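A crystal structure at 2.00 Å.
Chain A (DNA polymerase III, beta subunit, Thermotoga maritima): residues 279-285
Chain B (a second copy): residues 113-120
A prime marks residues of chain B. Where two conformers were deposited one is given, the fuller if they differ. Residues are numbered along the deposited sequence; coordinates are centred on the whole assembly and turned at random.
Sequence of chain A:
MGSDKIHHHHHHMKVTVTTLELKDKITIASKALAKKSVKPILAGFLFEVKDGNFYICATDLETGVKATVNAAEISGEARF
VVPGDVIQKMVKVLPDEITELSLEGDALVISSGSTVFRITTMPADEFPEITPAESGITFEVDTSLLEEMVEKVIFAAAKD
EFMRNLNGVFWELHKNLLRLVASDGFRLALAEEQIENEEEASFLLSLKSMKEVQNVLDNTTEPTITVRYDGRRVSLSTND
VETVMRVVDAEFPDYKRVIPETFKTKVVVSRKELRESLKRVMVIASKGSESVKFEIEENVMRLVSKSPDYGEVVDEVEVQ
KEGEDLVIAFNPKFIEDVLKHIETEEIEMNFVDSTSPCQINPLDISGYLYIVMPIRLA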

# COMPACT_ATOMS: atom_id res chain seq x y z
N LYS A 279 -4.23 -17.85 -7.44
CA LYS A 279 -2.97 -17.19 -7.12
C LYS A 279 -1.72 -17.93 -7.69
O LYS A 279 -0.79 -17.30 -8.21
CB LYS A 279 -2.80 -17.02 -5.63
CG LYS A 279 -3.62 -15.90 -4.99
CD LYS A 279 -2.92 -15.51 -3.65
N ARG A 280 -1.71 -19.26 -7.59
CA ARG A 280 -0.60 -20.06 -8.12
C ARG A 280 -0.48 -19.90 -9.64
O ARG A 280 0.62 -19.68 -10.14
CB ARG A 280 -0.72 -21.56 -7.68
CG ARG A 280 -0.60 -21.68 -6.18
CD ARG A 280 -0.55 -23.07 -5.59
NE ARG A 280 -1.78 -23.83 -5.72
CZ ARG A 280 -2.67 -24.06 -4.73
NH1 ARG A 280 -2.51 -23.59 -3.51
NH2 ARG A 280 -3.73 -24.78 -4.97
N VAL A 281 -1.58 -19.98 -10.38
CA VAL A 281 -1.49 -19.94 -11.82
C VAL A 281 -1.22 -18.53 -12.33
O VAL A 281 -0.66 -18.38 -13.39
CB VAL A 281 -2.71 -20.60 -12.56
CG1 VAL A 281 -2.89 -22.09 -12.13
CG2 VAL A 281 -4.00 -19.82 -12.33
N MET A 282 -1.57 -17.53 -11.54
CA MET A 282 -1.28 -16.14 -11.87
C MET A 282 0.18 -15.82 -11.84
O MET A 282 0.62 -14.88 -12.50
CB MET A 282 -2.07 -15.17 -10.99
CG MET A 282 -3.51 -15.15 -11.49
SD MET A 282 -4.74 -14.14 -10.66
CE MET A 282 -5.05 -14.81 -9.03
N VAL A 283 0.96 -16.62 -11.14
CA VAL A 283 2.40 -16.48 -11.24
C VAL A 283 2.82 -16.51 -12.73
O VAL A 283 3.68 -15.74 -13.13
CB VAL A 283 3.12 -17.56 -10.43
CG1 VAL A 283 4.65 -17.55 -10.77
CG2 VAL A 283 2.91 -17.34 -8.97
N ILE A 284 2.19 -17.38 -13.52
CA ILE A 284 2.49 -17.48 -14.95
C ILE A 284 1.56 -16.60 -15.80
O ILE A 284 2.01 -15.97 -16.73
CB ILE A 284 2.49 -18.95 -15.47
CG1 ILE A 284 3.68 -19.70 -14.86
CG2 ILE A 284 2.51 -19.02 -17.04
CD1 ILE A 284 5.01 -19.16 -15.15
N ALA A 285 0.27 -16.54 -15.44
CA ALA A 285 -0.69 -15.78 -16.22
C ALA A 285 -0.37 -14.27 -16.28
O ALA A 285 -0.58 -13.62 -17.34
CB ALA A 285 -2.11 -16.03 -15.71
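Chain B, residues 113-120: GSTVFRIT

Residues 279-285 of chain A form a stretch of α-helix that begins earlier in the chain, and the second copy lays a β-strand, Thr115′ to Thr120′, alongside it. Gly113′ and Ser114′ lead into that strand as loop. Helix and strand run in nearly the same direction, their axes inclined by 12° and 10.0 Å apart at closest approach. That spacing leaves room for side chains between the two backbones, and no hydrogen bond crosses the contact. The register places the CA of Arg280 8.0 Å from the CA of Thr115′, and the CA of Ile284 8.8 Å from the CA of Phe117′.

Along the helix, Lys279 is out of reach, and Arg280 makes the first contact. Its CA-to-CB bond points toward the strand, and a long m, t, m side chain carries the guanidinium to the strand's beginning. There NH2 of Arg280 lies 3.7 Å from OG of Ser114′, and NE of Arg280 lies 3.4 Å from OG1 of Thr115′. The latter pair is close, but its angle is too poor for a hydrogen bond; both atoms find hydrogen-bonding partners elsewhere in the structure. No hydrogen bond joins Arg280 to either hydroxyl. The backbone takes part too: O of Arg280 approaches CZ of Phe117′ to 3.4 Å, while also accepting a hydrogen bond from N of Val283 at 3.2 Å.

Val281 and Met282 point away from the strand, as the turn of the helix requires, and the next contacts come from Val283 and Ile284. Phe117′ is extended in the strand with phi/psi of -100/139°; its CA-to-CB bond points toward the helix, and with chi1 in the m well the ring lies against it. CE1 of Phe117′ lies 3.9 Å from CB of Val283 and 4.3 Å from CG1 of Ile284, the latter atom sitting at the ring edge, near its plane. A broad aromatic ring suits this place because it spans the gap and touches several helix residues at once, while the compact valine and longer isoleucine offer it an apolar surface. Ile284 also reaches Ile119′, with their CD1 atoms 4.2 Å apart. The CA-to-CB bond of Ile119′ points sideways, but with chi1 and chi2 both m, the end of its side chain comes nearer to the helix. Between these contacting strand residues, Val116′ and Arg118′ make none, in keeping with the alternation of an extended chain.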

# COMPACT_ATOMS: atom_id res chain seq x y z
N GLY B 113 2.77 -30.95 -4.20
CA GLY B 113 1.38 -31.22 -3.97
C GLY B 113 0.59 -31.27 -5.26
O GLY B 113 0.93 -32.03 -6.15
N SER B 114 -0.44 -30.43 -5.30
CA SER B 114 -1.35 -30.24 -6.42
C SER B 114 -0.75 -29.50 -7.65
O SER B 114 -1.35 -29.54 -8.73
CB SER B 114 -2.57 -29.38 -5.94
OG SER B 114 -2.17 -28.04 -5.51
N THR B 115 0.38 -28.85 -7.48
CA THR B 115 0.90 -27.89 -8.46
C THR B 115 2.15 -28.42 -9.17
O THR B 115 3.01 -29.03 -8.53
CB THR B 115 1.26 -26.59 -7.75
OG1 THR B 115 0.25 -26.30 -6.78
CG2 THR B 115 1.39 -25.44 -8.73
N VAL B 116 2.26 -28.12 -10.46
CA VAL B 116 3.50 -28.35 -11.20
C VAL B 116 3.75 -27.09 -12.07
O VAL B 116 2.89 -26.65 -12.83
CB VAL B 116 3.45 -29.65 -12.06
CG1 VAL B 116 4.79 -29.88 -12.78
CG2 VAL B 116 3.11 -30.84 -11.22
N PHE B 117 4.90 -26.48 -11.81
CA PHE B 117 5.47 -25.40 -12.58
C PHE B 117 6.55 -26.01 -13.50
O PHE B 117 7.29 -26.88 -13.07
CB PHE B 117 6.10 -24.35 -11.68
CG PHE B 117 5.11 -23.43 -10.98
CD1 PHE B 117 4.69 -22.25 -11.57
CD2 PHE B 117 4.66 -23.71 -9.67
CE1 PHE B 117 3.82 -21.37 -10.93
CE2 PHE B 117 3.79 -22.83 -9.01
CZ PHE B 117 3.39 -21.66 -9.63
N ARG B 118 6.60 -25.54 -14.76
CA ARG B 118 7.65 -25.91 -15.69
C ARG B 118 8.27 -24.59 -16.16
O ARG B 118 7.60 -23.78 -16.75
CB ARG B 118 7.09 -26.68 -16.86
CG ARG B 118 6.67 -28.05 -16.49
CD ARG B 118 6.08 -28.73 -17.72
NE ARG B 118 5.11 -29.78 -17.45
CZ ARG B 118 3.95 -29.63 -16.80
NH1 ARG B 118 3.59 -28.48 -16.22
NH2 ARG B 118 3.15 -30.68 -16.70
N ILE B 119 9.51 -24.33 -15.74
CA ILE B 119 10.13 -23.02 -15.95
C ILE B 119 11.31 -23.20 -16.90
O ILE B 119 12.18 -24.01 -16.66
CB ILE B 119 10.61 -22.42 -14.59
CG1 ILE B 119 9.46 -22.40 -13.56
CG2 ILE B 119 11.15 -21.05 -14.76
CD1 ILE B 119 8.28 -21.51 -13.94
N THR B 120 11.31 -22.48 -18.01
CA THR B 120 12.40 -22.52 -18.98
C THR B 120 13.76 -22.06 -18.34
O THR B 120 13.86 -21.10 -17.54
CB THR B 120 11.88 -21.78 -20.27
OG1 THR B 120 10.91 -20.79 -19.91
CG2 THR B 120 11.13 -22.74 -21.14